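Varicella-zoster virus protease (Human herpesvirus 3, PDB 1VZV) cleaves the capsid assembly protein as a serine protease of the assemblin family, active as a dimer, so that the viral procapsid can mature. Local coordinates at the interface of chains A and B. Numbering follows the deposited sequence. Chains: chain A/B, Varicella-zoster virus protease.

Contact 1: the interface of chains A and B. Residues chain A 75, 78-79, 185-186, 189-190; chain B 186, 189-190, 193.
The ammonium nitrogen NZ of B:Lys190 is the best-held polar atom: one salt-bridging hydrogen bond grips it, with two further carboxylates near. This is the dimer interface of a herpesvirus assemblin, a peptidase of family S21, where helix 185-197 of each subunit packs against its twin close to the two-fold axis. B:Lys190 leaves its helix with CG beside the backbone N, runs straight through CG and CD, and turns only at the last torsion (chi4 -80°), which brings NZ to OE1 of A:Glu78 at 3.1 Å. That oxygen offers its syn lone pair, on the side of OE2. A:Glu78 reaches over from helix 70-79 with CG anti to its backbone N and crosses the lysine obliquely. OE2 of A:Glu185 and OD1 of A:Asp186 each lie 4.5 Å from NZ and probably add to the negative field around it. CG of A:Glu185, whose chain crosses the lysine at about a right angle, comes within 3.6 Å of NZ of B:Lys190. On the axis the two Asp186 carboxylates lie face to face, planes 2° apart, with CG of A:Asp186 4.0 Å from CG of B:Asp186. If both are ionised, the pair may raise the carboxylate pKa, and the two Lys190 amines flanking it may offset the repulsion. One turn further along the helix, CD2 of B:Leu193 rests 4.0 Å from CB of A:Ala79, the leucine CG being anti to its backbone N (chi1 165°).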
ATOM      1  N   VAL A  75      -3.250   5.957  13.877  1.00 25.00           N
ATOM      2  CA  VAL A  75      -3.312   4.678  13.131  1.00 25.00           C
ATOM      3  C   VAL A  75      -2.090   4.386  12.239  1.00 25.00           C
ATOM      4  O   VAL A  75      -1.668   3.228  12.095  1.00 25.00           O
ATOM      5  CB  VAL A  75      -4.682   4.475  12.319  1.00 25.00           C
ATOM      6  CG1 VAL A  75      -5.750   5.443  12.784  1.00 25.00           C
ATOM      7  CG2 VAL A  75      -4.478   4.542  10.798  1.00 25.00           C
ATOM      8  N   GLU A  78       0.966   3.644  14.373  1.00 25.00           N
ATOM      9  CA  GLU A  78       0.837   2.275  14.776  1.00 25.00           C
ATOM     10  C   GLU A  78       1.324   1.415  13.632  1.00 25.00           C
ATOM     11  O   GLU A  78       2.153   0.557  13.852  1.00 25.00           O
ATOM     12  CB  GLU A  78      -0.615   1.983  15.060  1.00 25.00           C
ATOM     13  CG  GLU A  78      -0.898   0.636  15.663  1.00 25.00           C
ATOM     14  CD  GLU A  78      -2.387   0.469  16.008  1.00 25.00           C
ATOM     15  OE1 GLU A  78      -3.255   0.883  15.178  1.00 25.00           O
ATOM     16  OE2 GLU A  78      -2.680  -0.069  17.110  1.00 25.00           O
ATOM     17  N   ALA A  79       0.862   1.680  12.405  1.00 25.00           N
ATOM     18  CA  ALA A  79       1.243   0.889  11.198  1.00 25.00           C
ATOM     19  C   ALA A  79       2.746   0.807  10.877  1.00 25.00           C
ATOM     20  O   ALA A  79       3.236  -0.238  10.409  1.00 25.00           O
ATOM     21  CB  ALA A  79       0.470   1.384   9.944  1.00 25.00           C
ATOM     22  N   GLU A 185     -10.204   4.992  14.312  1.00 25.00           N
ATOM     23  CA  GLU A 185      -9.117   4.055  14.007  1.00 25.00           C
ATOM     24  C   GLU A 185      -9.523   2.801  13.214  1.00 25.00           C
ATOM     25  O   GLU A 185      -8.928   2.503  12.173  1.00 25.00           O
ATOM     26  CB  GLU A 185      -8.440   3.632  15.315  1.00 25.00           C
ATOM     27  CG  GLU A 185      -6.930   3.605  15.287  1.00 25.00           C
ATOM     28  CD  GLU A 185      -6.300   4.193  16.570  1.00 25.00           C
ATOM     29  OE1 GLU A 185      -7.020   4.887  17.340  1.00 25.00           O
ATOM     30  OE2 GLU A 185      -5.078   3.963  16.809  1.00 25.00           O
ATOM     31  N   ASP A 186     -10.564   2.106  13.682  1.00 25.00           N
ATOM     32  CA  ASP A 186     -11.057   0.881  13.042  1.00 25.00           C
ATOM     33  C   ASP A 186     -11.482   1.072  11.604  1.00 25.00           C
ATOM     34  O   ASP A 186     -11.233   0.198  10.790  1.00 25.00           O
ATOM     35  CB  ASP A 186     -12.209   0.255  13.844  1.00 25.00           C
ATOM     36  CG  ASP A 186     -11.726  -0.591  15.035  1.00 25.00           C
ATOM     37  OD1 ASP A 186     -10.576  -1.105  14.962  1.00 25.00           O
ATOM     38  OD2 ASP A 186     -12.504  -0.762  16.030  1.00 25.00           O
ATOM     39  N   ALA A 189      -8.376   2.705   9.503  1.00 25.00           N
ATOM     40  CA  ALA A 189      -7.418   1.688   9.063  1.00 25.00           C
ATOM     41  C   ALA A 189      -7.920   0.927   7.837  1.00 25.00           C
ATOM     42  O   ALA A 189      -7.146   0.283   7.123  1.00 25.00           O
ATOM     43  CB  ALA A 189      -7.109   0.737  10.183  1.00 25.00           C
ATOM     44  N   LYS A 190      -9.223   1.034   7.592  1.00 25.00           N
ATOM     45  CA  LYS A 190      -9.866   0.393   6.450  1.00 25.00           C
ATOM     46  C   LYS A 190      -9.846   1.346   5.263  1.00 25.00           C
ATOM     47  O   LYS A 190      -9.658   0.925   4.133  1.00 25.00           O
ATOM     48  CB  LYS A 190     -11.316  -0.019   6.785  1.00 25.00           C
ATOM     49  CG  LYS A 190     -11.436  -1.258   7.686  1.00 25.00           C
ATOM     50  CD  LYS A 190     -12.869  -1.546   8.115  1.00 25.00           C
ATOM     51  CE  LYS A 190     -12.920  -2.764   9.075  1.00 25.00           C
ATOM     52  NZ  LYS A 190     -12.853  -4.142   8.422  1.00 25.00           N
TER
ATOM     53  N   ASP B 186     -10.751  -6.556  12.028  1.00 25.00           N
ATOM     54  CA  ASP B 186     -10.240  -5.327  12.645  1.00 25.00           C
ATOM     55  C   ASP B 186      -8.734  -5.293  12.781  1.00 25.00           C
ATOM     56  O   ASP B 186      -8.144  -4.243  12.582  1.00 25.00           O
ATOM     57  CB  ASP B 186     -10.888  -5.077  14.016  1.00 25.00           C
ATOM     58  CG  ASP B 186     -12.276  -4.420  13.916  1.00 25.00           C
ATOM     59  OD1 ASP B 186     -12.521  -3.717  12.897  1.00 25.00           O
ATOM     60  OD2 ASP B 186     -13.110  -4.585  14.866  1.00 25.00           O
ATOM     61  N   ALA B 189      -7.052  -5.926   9.106  1.00 25.00           N
ATOM     62  CA  ALA B 189      -6.989  -4.696   8.314  1.00 25.00           C
ATOM     63  C   ALA B 189      -5.832  -3.798   8.750  1.00 25.00           C
ATOM     64  O   ALA B 189      -5.404  -2.903   8.015  1.00 25.00           O
ATOM     65  CB  ALA B 189      -8.291  -3.952   8.392  1.00 25.00           C
ATOM     66  N   LYS B 190      -5.318  -4.070   9.947  1.00 25.00           N
ATOM     67  CA  LYS B 190      -4.194  -3.328  10.509  1.00 25.00           C
ATOM     68  C   LYS B 190      -2.892  -4.006  10.102  1.00 25.00           C
ATOM     69  O   LYS B 190      -1.909  -3.340   9.819  1.00 25.00           O
ATOM     70  CB  LYS B 190      -4.297  -3.241  12.046  1.00 25.00           C
ATOM     71  CG  LYS B 190      -5.350  -2.246  12.561  1.00 25.00           C
ATOM     72  CD  LYS B 190      -5.526  -2.294  14.073  1.00 25.00           C
ATOM     73  CE  LYS B 190      -6.646  -1.321  14.526  1.00 25.00           C
ATOM     74  NZ  LYS B 190      -6.259   0.151  14.631  1.00 25.00           N
ATOM     75  N   LEU B 193      -2.636  -3.179   6.539  1.00 25.00           N
ATOM     76  CA  LEU B 193      -2.360  -1.771   6.304  1.00 25.00           C
ATOM     77  C   LEU B 193      -0.882  -1.590   6.618  1.00 25.00           C
ATOM     78  O   LEU B 193      -0.206  -0.796   5.991  1.00 25.00           O
ATOM     79  CB  LEU B 193      -3.157  -0.856   7.238  1.00 25.00           C
ATOM     80  CG  LEU B 193      -2.601   0.578   7.247  1.00 25.00           C
ATOM     81  CD1 LEU B 193      -2.918   1.223   5.947  1.00 25.00           C
ATOM     82  CD2 LEU B 193      -3.148   1.408   8.353  1.00 25.00           C
TER

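Contact 2: the interface of chains A and B. Residues chain A 76, 79-81, 84, 101, 104-105; chain B 197-198, 200-201.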
ATOM      1  N   LEU A  76      -1.544   5.453  11.664  1.00 25.00           N
ATOM      2  CA  LEU A  76      -0.381   5.423  10.797  1.00 25.00           C
ATOM      3  C   LEU A  76       0.828   5.107  11.674  1.00 25.00           C
ATOM      4  O   LEU A  76       1.565   4.172  11.421  1.00 25.00           O
ATOM      5  CB  LEU A  76      -0.249   6.797  10.134  1.00 25.00           C
ATOM      6  CG  LEU A  76      -0.174   6.932   8.613  1.00 25.00           C
ATOM      7  CD1 LEU A  76      -0.924   5.838   7.943  1.00 25.00           C
ATOM      8  CD2 LEU A  76      -0.717   8.279   8.181  1.00 25.00           C
ATOM      9  N   ALA A  79       0.862   1.680  12.405  1.00 25.00           N
ATOM     10  CA  ALA A  79       1.243   0.889  11.198  1.00 25.00           C
ATOM     11  C   ALA A  79       2.746   0.807  10.877  1.00 25.00           C
ATOM     12  O   ALA A  79       3.236  -0.238  10.409  1.00 25.00           O
ATOM     13  CB  ALA A  79       0.470   1.384   9.944  1.00 25.00           C
ATOM     14  N   ALA A  80       3.456   1.917  11.081  1.00 25.00           N
ATOM     15  CA  ALA A  80       4.882   1.979  10.817  1.00 25.00           C
ATOM     16  C   ALA A  80       5.604   0.972  11.718  1.00 25.00           C
ATOM     17  O   ALA A  80       5.236   0.783  12.876  1.00 25.00           O
ATOM     18  CB  ALA A  80       5.375   3.362  11.067  1.00 25.00           C
ATOM     19  N   HIS A  81       6.611   0.297  11.181  1.00 25.00           N
ATOM     20  CA  HIS A  81       7.355  -0.699  11.946  1.00 25.00           C
ATOM     21  C   HIS A  81       8.156   0.010  13.018  1.00 25.00           C
ATOM     22  O   HIS A  81       8.472   1.208  12.880  1.00 25.00           O
ATOM     23  CB  HIS A  81       8.357  -1.444  11.051  1.00 25.00           C
ATOM     24  CG  HIS A  81       7.771  -2.566  10.252  1.00 25.00           C
ATOM     25  ND1 HIS A  81       8.413  -3.110   9.159  1.00 25.00           N
ATOM     26  CD2 HIS A  81       6.627  -3.275  10.405  1.00 25.00           C
ATOM     27  CE1 HIS A  81       7.692  -4.107   8.676  1.00 25.00           C
ATOM     28  NE2 HIS A  81       6.602  -4.226   9.414  1.00 25.00           N
ATOM     29  N   PHE A  84      10.737   2.463  11.463  1.00 25.00           N
ATOM     30  CA  PHE A  84      10.521   3.443  10.439  1.00 25.00           C
ATOM     31  C   PHE A  84      11.095   4.616  11.253  1.00 25.00           C
ATOM     32  O   PHE A  84      10.717   4.813  12.421  1.00 25.00           O
ATOM     33  CB  PHE A  84       9.021   3.614  10.182  1.00 25.00           C
ATOM     34  CG  PHE A  84       8.715   4.323   8.906  1.00 25.00           C
ATOM     35  CD1 PHE A  84       8.743   5.708   8.848  1.00 25.00           C
ATOM     36  CD2 PHE A  84       8.467   3.605   7.744  1.00 25.00           C
ATOM     37  CE1 PHE A  84       8.537   6.361   7.660  1.00 25.00           C
ATOM     38  CE2 PHE A  84       8.261   4.251   6.552  1.00 25.00           C
ATOM     39  CZ  PHE A  84       8.296   5.636   6.506  1.00 25.00           C
ATOM     40  N   LEU A 101       4.991  10.608   7.457  1.00 25.00           N
ATOM     41  CA  LEU A 101       4.173   9.442   7.111  1.00 25.00           C
ATOM     42  C   LEU A 101       3.038   9.801   6.146  1.00 25.00           C
ATOM     43  O   LEU A 101       2.852   9.143   5.128  1.00 25.00           O
ATOM     44  CB  LEU A 101       3.553   8.842   8.377  1.00 25.00           C
ATOM     45  CG  LEU A 101       4.166   7.688   9.164  1.00 25.00           C
ATOM     46  CD1 LEU A 101       4.753   6.674   8.212  1.00 25.00           C
ATOM     47  CD2 LEU A 101       5.200   8.176  10.097  1.00 25.00           C
ATOM     48  N   ASN A 104       4.159  10.832   2.487  1.00 25.00           N
ATOM     49  CA  ASN A 104       4.523   9.740   1.594  1.00 25.00           C
ATOM     50  C   ASN A 104       3.414   8.731   1.271  1.00 25.00           C
ATOM     51  O   ASN A 104       3.415   8.128   0.192  1.00 25.00           O
ATOM     52  CB  ASN A 104       5.781   9.031   2.088  1.00 25.00           C
ATOM     53  CG  ASN A 104       7.048   9.812   1.791  1.00 25.00           C
ATOM     54  OD1 ASN A 104       7.706   9.596   0.777  1.00 25.00           O
ATOM     55  ND2 ASN A 104       7.406  10.704   2.686  1.00 25.00           N
ATOM     56  N   TYR A 105       2.466   8.554   2.190  1.00 25.00           N
ATOM     57  CA  TYR A 105       1.343   7.627   1.977  1.00 25.00           C
ATOM     58  C   TYR A 105       0.270   8.242   1.071  1.00 25.00           C
ATOM     59  O   TYR A 105      -0.177   7.602   0.135  1.00 25.00           O
ATOM     60  CB  TYR A 105       0.700   7.226   3.315  1.00 25.00           C
ATOM     61  CG  TYR A 105      -0.084   5.926   3.259  1.00 25.00           C
ATOM     62  CD1 TYR A 105      -1.416   5.898   2.868  1.00 25.00           C
ATOM     63  CD2 TYR A 105       0.546   4.711   3.508  1.00 25.00           C
ATOM     64  CE1 TYR A 105      -2.088   4.696   2.715  1.00 25.00           C
ATOM     65  CE2 TYR A 105      -0.115   3.518   3.355  1.00 25.00           C
ATOM     66  CZ  TYR A 105      -1.424   3.516   2.953  1.00 25.00           C
ATOM     67  OH  TYR A 105      -2.029   2.312   2.749  1.00 25.00           O
TER
ATOM     68  N   VAL B 197       2.140   0.711   4.520  1.00 25.00           N
ATOM     69  CA  VAL B 197       2.856   1.812   5.146  1.00 25.00           C
ATOM     70  C   VAL B 197       4.361   1.533   5.129  1.00 25.00           C
ATOM     71  O   VAL B 197       5.148   2.331   4.632  1.00 25.00           O
ATOM     72  CB  VAL B 197       2.370   2.021   6.612  1.00 25.00           C
ATOM     73  CG1 VAL B 197       3.404   2.800   7.403  1.00 25.00           C
ATOM     74  CG2 VAL B 197       1.029   2.769   6.642  1.00 25.00           C
ATOM     75  N   ASN B 198       4.739   0.362   5.621  1.00 25.00           N
ATOM     76  CA  ASN B 198       6.128  -0.071   5.677  1.00 25.00           C
ATOM     77  C   ASN B 198       6.691  -0.540   4.363  1.00 25.00           C
ATOM     78  O   ASN B 198       7.509  -1.449   4.359  1.00 25.00           O
ATOM     79  CB  ASN B 198       6.241  -1.239   6.621  1.00 25.00           C
ATOM     80  CG  ASN B 198       6.124  -0.827   8.021  1.00 25.00           C
ATOM     81  OD1 ASN B 198       7.009  -0.147   8.548  1.00 25.00           O
ATOM     82  ND2 ASN B 198       5.047  -1.241   8.672  1.00 25.00           N
ATOM     83  N   MET B 200       5.867   1.750   1.371  1.00 25.00           N
ATOM     84  CA  MET B 200       5.522   2.825   0.473  1.00 25.00           C
ATOM     85  C   MET B 200       6.695   3.439  -0.274  1.00 25.00           C
ATOM     86  O   MET B 200       6.547   3.859  -1.411  1.00 25.00           O
ATOM     87  CB  MET B 200       4.775   3.909   1.234  1.00 25.00           C
ATOM     88  CG  MET B 200       5.510   4.427   2.426  1.00 25.00           C
ATOM     89  SD  MET B 200       4.516   5.543   3.358  1.00 25.00           S
ATOM     90  CE  MET B 200       5.724   6.212   4.466  1.00 25.00           C
ATOM     91  N   LEU B 201       7.866   3.455   0.349  1.00 25.00           N
ATOM     92  CA  LEU B 201       9.044   4.073  -0.251  1.00 25.00           C
ATOM     93  C   LEU B 201       9.810   3.245  -1.261  1.00 25.00           C
ATOM     94  O   LEU B 201      10.557   3.800  -2.052  1.00 25.00           O
ATOM     95  CB  LEU B 201       9.987   4.597   0.838  1.00 25.00           C
ATOM     96  CG  LEU B 201       9.699   5.858   1.677  1.00 25.00           C
ATOM     97  CD1 LEU B 201       8.255   6.310   1.652  1.00 25.00           C
ATOM     98  CD2 LEU B 201      10.142   5.572   3.084  1.00 25.00           C
TER
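B:Asn198, just past the end of helix 185-197, carries the polar part of this dimer contact in the assemblin fold. Its CB stands over the ND1-CE1 side of the A:His81 imidazole, and CG, set beside its own backbone N (chi1 -74°), sits above the middle of the ring, 3.3 Å from the centroid. Amide and imidazole are stacked with their planes 22° apart. At the tip the two polar atoms part: OD1 accepts from the backbone N of A:His81 at 2.7 Å, through an in-plane lone pair, with a moderately bent N-H. ND2 donates to the carbonyl O of A:Ala79, also at 2.7 Å; that bond is more bent, and the acceptor is tilted out of the plane of the asparagine amide. The amide's rotation is thus fixed at both ends, and both bonds go to main chain where helix 70-79 ends and the loop begins.

One step back along chain B, B:Val197 pushes its branches between elements of chain A. CG2 touches CE2 of A:Tyr105 at 3.6 Å and also meets the A:Ala79 methyl and CD1 of A:Leu76, while CG1 lies against the backbone of A:Ala80. The main-chain N of B:Val197 faces the edge of the tyrosine ring. B:Met200 takes the crowded first torsion (chi1 55°) and then extends fully, bringing CE to CZ at the tip of A:Phe84 and to CB of A:Asn104, 3.7 Å away. A:Leu101 CD1 packs on one face of that phenyl ring. B:Leu201 closes the row, CD1 against the A:Asn104 side chain at its OD1 and CD2 near A:Phe84.

In the fold, chain B's segment after helix 185-197 lies in a groove of chain A bounded by the end of helix 70-79, the loop carrying A:His81 and A:Phe84, and helix 96-105, which leads directly toward strand 108-112 and its catalytic A:Ser110.

The C-alpha centres of contact 1 and contact 2 lie about 12 Å apart, and both use A:Ala79, ending helix 70-79. Helix 185-197 of chain B serves both: its first and middle turns meet chain A, including that chain's own helix 185-197, in contact 1, and its end and the residues beyond supply contact 2. The two-fold gives each its twin, the Asp186 pair mapping onto itself. Their centres are about 17 and 19 Å from A:His42, and 22 and 20 Å from A:Ser110, so neither appears to contribute to the active site directly. Because the dimer is the active species, they could support catalysis indirectly, perhaps through helix 96-105.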